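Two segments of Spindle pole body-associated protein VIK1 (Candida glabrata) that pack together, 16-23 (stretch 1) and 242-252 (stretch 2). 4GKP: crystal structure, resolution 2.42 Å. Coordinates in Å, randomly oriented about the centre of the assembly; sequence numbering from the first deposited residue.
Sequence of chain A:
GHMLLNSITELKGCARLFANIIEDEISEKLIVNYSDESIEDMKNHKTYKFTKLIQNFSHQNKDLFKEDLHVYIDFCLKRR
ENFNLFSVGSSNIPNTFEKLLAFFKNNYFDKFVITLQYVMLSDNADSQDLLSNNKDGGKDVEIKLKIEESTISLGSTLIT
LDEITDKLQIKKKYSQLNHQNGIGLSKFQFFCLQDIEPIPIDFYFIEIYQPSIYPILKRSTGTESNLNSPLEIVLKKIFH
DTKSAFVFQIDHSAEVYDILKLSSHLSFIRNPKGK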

# COMPACT_ATOMS: atom_id res chain seq x y z
N ARG A 16 2.15 -7.85 8.31
CA ARG A 16 1.93 -6.51 8.96
C ARG A 16 0.62 -5.96 8.46
O ARG A 16 0.50 -5.58 7.29
CB ARG A 16 3.06 -5.53 8.65
CG ARG A 16 4.42 -5.96 9.18
CD ARG A 16 5.55 -5.51 8.26
NE ARG A 16 6.73 -6.36 8.45
CZ ARG A 16 7.14 -7.31 7.61
NH1 ARG A 16 6.52 -7.57 6.46
NH2 ARG A 16 8.23 -8.00 7.93
N LEU A 17 -0.37 -5.92 9.35
CA LEU A 17 -1.71 -5.61 8.94
C LEU A 17 -2.26 -4.49 9.77
O LEU A 17 -2.48 -4.65 10.97
CB LEU A 17 -2.62 -6.82 9.08
CG LEU A 17 -2.27 -8.14 8.41
CD1 LEU A 17 -3.13 -9.21 9.05
CD2 LEU A 17 -2.51 -8.11 6.91
N PHE A 18 -2.50 -3.37 9.12
CA PHE A 18 -3.02 -2.22 9.80
C PHE A 18 -4.48 -1.99 9.41
O PHE A 18 -4.89 -2.22 8.27
CB PHE A 18 -2.14 -1.01 9.51
CG PHE A 18 -0.68 -1.26 9.80
CD1 PHE A 18 -0.18 -1.13 11.08
CD2 PHE A 18 0.19 -1.67 8.79
CE1 PHE A 18 1.16 -1.39 11.36
CE2 PHE A 18 1.52 -1.94 9.06
CZ PHE A 18 2.02 -1.80 10.34
N ALA A 19 -5.27 -1.57 10.40
CA ALA A 19 -6.65 -1.20 10.18
C ALA A 19 -6.79 0.28 10.40
O ALA A 19 -6.59 0.77 11.49
CB ALA A 19 -7.58 -1.97 11.11
N ASN A 20 -7.11 1.00 9.33
CA ASN A 20 -7.40 2.41 9.44
C ASN A 20 -8.89 2.48 9.79
O ASN A 20 -9.75 2.24 8.94
CB ASN A 20 -7.06 3.11 8.12
CG ASN A 20 -6.77 4.58 8.30
OD1 ASN A 20 -6.64 5.07 9.42
ND2 ASN A 20 -6.66 5.30 7.20
N ILE A 21 -9.16 2.77 11.05
CA ILE A 21 -10.49 2.72 11.62
C ILE A 21 -11.08 4.10 11.44
O ILE A 21 -10.61 5.06 12.05
CB ILE A 21 -10.43 2.39 13.15
CG1 ILE A 21 -9.58 1.13 13.43
CG2 ILE A 21 -11.81 2.30 13.79
CD1 ILE A 21 -10.27 -0.17 13.09
N ILE A 22 -12.10 4.22 10.59
CA ILE A 22 -12.83 5.48 10.52
C ILE A 22 -13.95 5.42 11.57
O ILE A 22 -15.10 5.09 11.27
CB ILE A 22 -13.31 5.81 9.08
CG1 ILE A 22 -12.19 5.54 8.06
CG2 ILE A 22 -13.77 7.27 8.99
CD1 ILE A 22 -10.96 6.42 8.20
N GLU A 23 -13.58 5.73 12.82
CA GLU A 23 -14.35 5.40 14.03
C GLU A 23 -15.78 5.95 14.07
O GLU A 23 -16.70 5.24 14.43
CB GLU A 23 -13.59 5.84 15.28
CG GLU A 23 -14.04 5.18 16.57
CD GLU A 23 -13.33 5.76 17.78
OE1 GLU A 23 -12.48 5.06 18.36
OE2 GLU A 23 -13.60 6.94 18.13
N THR A 242 9.19 -9.55 -2.13
CA THR A 242 9.28 -8.29 -1.37
C THR A 242 8.61 -8.50 -0.03
O THR A 242 7.68 -9.31 0.08
CB THR A 242 8.63 -7.08 -2.11
OG1 THR A 242 7.21 -7.18 -2.07
CG2 THR A 242 9.05 -7.01 -3.56
N LYS A 243 9.08 -7.80 1.01
CA LYS A 243 8.35 -7.69 2.29
C LYS A 243 7.03 -6.94 2.10
O LYS A 243 6.96 -5.97 1.33
CB LYS A 243 9.18 -6.99 3.35
CG LYS A 243 10.33 -7.82 3.88
CD LYS A 243 11.21 -7.02 4.82
CE LYS A 243 10.86 -7.27 6.28
NZ LYS A 243 11.91 -6.74 7.19
N SER A 244 6.01 -7.41 2.81
CA SER A 244 4.64 -6.95 2.64
C SER A 244 4.12 -6.20 3.86
O SER A 244 4.52 -6.45 4.99
CB SER A 244 3.73 -8.14 2.31
OG SER A 244 3.95 -8.61 0.99
N ALA A 245 3.23 -5.25 3.60
CA ALA A 245 2.49 -4.55 4.65
C ALA A 245 1.20 -4.11 4.02
O ALA A 245 1.15 -3.77 2.81
CB ALA A 245 3.26 -3.34 5.17
N PHE A 246 0.16 -4.09 4.86
CA PHE A 246 -1.20 -3.85 4.42
C PHE A 246 -1.91 -2.83 5.29
O PHE A 246 -1.85 -2.89 6.53
CB PHE A 246 -1.98 -5.16 4.42
CG PHE A 246 -1.36 -6.26 3.58
CD1 PHE A 246 -1.63 -6.35 2.22
CD2 PHE A 246 -0.53 -7.22 4.16
CE1 PHE A 246 -1.08 -7.37 1.46
CE2 PHE A 246 0.03 -8.23 3.40
CZ PHE A 246 -0.25 -8.30 2.04
N VAL A 247 -2.59 -1.88 4.66
CA VAL A 247 -3.49 -1.01 5.38
C VAL A 247 -4.91 -1.22 4.83
O VAL A 247 -5.12 -1.20 3.62
CB VAL A 247 -3.03 0.47 5.36
CG1 VAL A 247 -2.76 0.94 3.95
CG2 VAL A 247 -4.07 1.38 5.99
N PHE A 248 -5.85 -1.46 5.73
CA PHE A 248 -7.25 -1.69 5.36
C PHE A 248 -8.12 -0.57 5.90
O PHE A 248 -8.13 -0.28 7.09
CB PHE A 248 -7.75 -3.01 5.93
CG PHE A 248 -6.93 -4.20 5.49
CD1 PHE A 248 -7.27 -4.92 4.35
CD2 PHE A 248 -5.84 -4.62 6.25
CE1 PHE A 248 -6.52 -6.02 3.96
CE2 PHE A 248 -5.09 -5.73 5.88
CZ PHE A 248 -5.42 -6.42 4.72
N GLN A 249 -8.85 0.08 5.00
CA GLN A 249 -9.78 1.14 5.33
C GLN A 249 -11.06 0.50 5.90
O GLN A 249 -11.78 -0.23 5.19
CB GLN A 249 -10.06 1.96 4.07
CG GLN A 249 -11.20 2.96 4.16
CD GLN A 249 -10.75 4.40 4.10
OE1 GLN A 249 -9.57 4.71 4.24
NE2 GLN A 249 -11.71 5.30 3.90
N ILE A 250 -11.31 0.72 7.19
CA ILE A 250 -12.51 0.19 7.85
C ILE A 250 -13.46 1.33 8.19
O ILE A 250 -13.23 2.09 9.14
CB ILE A 250 -12.17 -0.72 9.07
CG1 ILE A 250 -11.80 -2.12 8.59
CG2 ILE A 250 -13.38 -0.93 9.95
CD1 ILE A 250 -10.32 -2.36 8.48
N ASP A 251 -14.51 1.46 7.38
CA ASP A 251 -15.47 2.56 7.51
C ASP A 251 -16.92 2.18 7.23
O ASP A 251 -17.37 1.09 7.59
CB ASP A 251 -15.04 3.76 6.65
CG ASP A 251 -15.09 3.47 5.16
OD1 ASP A 251 -15.36 2.31 4.75
OD2 ASP A 251 -14.86 4.43 4.39
N HIS A 252 -17.64 3.10 6.58
CA HIS A 252 -19.07 3.00 6.33
C HIS A 252 -19.46 1.94 5.34
O HIS A 252 -20.58 1.40 5.40
CB HIS A 252 -19.57 4.35 5.83
O HOH W 1 6.24 -10.04 4.16
O HOH W 2 -6.99 3.65 4.48

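Parallel β-strands set a simple condition on their side chains: the backbone fixes which face each one occupies, and rotation about chi1 and chi2 then settles which neighbour it meets. The pairing of Leu17 to Ile22 with Phe246 to Ile250, strands more than 220 residues apart in sequence, is a good worked example. The even-numbered residues of the first stretch, Arg16 to Ile22, make all of its backbone hydrogen bonds to the second. Phe18 N donates to Phe246 O (2.7 Å) and Phe18 O accepts from Phe248 N (2.8 Å); Asn20 repeats the pattern, its N to Phe248 O and its O from Ile250 N, both at 2.8 Å. Ile22 N closes the ladder on Ile250 O (2.8 Å), and Arg16 O opens it by accepting from Phe246 N (2.9 Å).

On the face that carries Leu17, Ala19 and Ile21, the partners are Phe246, Phe248 and Ile250. Both phenylalanines adopt chi1 m with chi2 near -90°, as does Phe18 on the other face, so this ring posture recurs along the sheet. Leu17, in the m,t rotamer, brings its end nearer the partner strand than its CA-to-CB bond would suggest. Its CD2 lies 3.5 Å from Phe246 CD2 and 3.7 Å from Phe248 CE2, one methyl serving two rings and meeting that of Phe248 at its edge. Next along, the small side chain of Ala19 is met by a longer one: Ile250, with chi1 m and chi2 between wells at 97°, places CD1 3.8 Å from Ala19 CB.

The opposite face, that of Phe18, Asn20, Val247 and Gln249, mixes apolar and polar groups. Phe18 CB faces Val247 CB at 4.5 Å, while Ala245, just before the partner strand, sets its CB at the edge of the Phe18 ring. Beyond them, Asn20 (chi1 t) and Gln249 (chi1 t, chi2 off-well at 112°) hold ND2 and OE1 4.2 Å apart, too far for a direct hydrogen bond. A water fills the gap, accepting from Asn20 ND2 at 3.2 Å and donating to Gln249 OE1 at 2.8 Å. The same amide orientation lets Gln249 NE2 make a weak hydrogen bond to Asp251 OD2 (3.3 Å). Past the end of the partner strand, Ile22, m,m, points toward the other stretch, its CB 3.6 Å from Asp251 CB.

At the other end, Arg16 starts sideways, but with chi1 m, chi2 off-well at 147° and chi3 t its end comes nearer, and NH1 donates to Ser244 O at 2.7 Å, with the acceptor near the guanidinium plane. This reach also leaves Arg16 NH2 4.0 Å from Lys243 NZ, a proximity of like charges; both atoms find hydrogen bonds elsewhere in the structure.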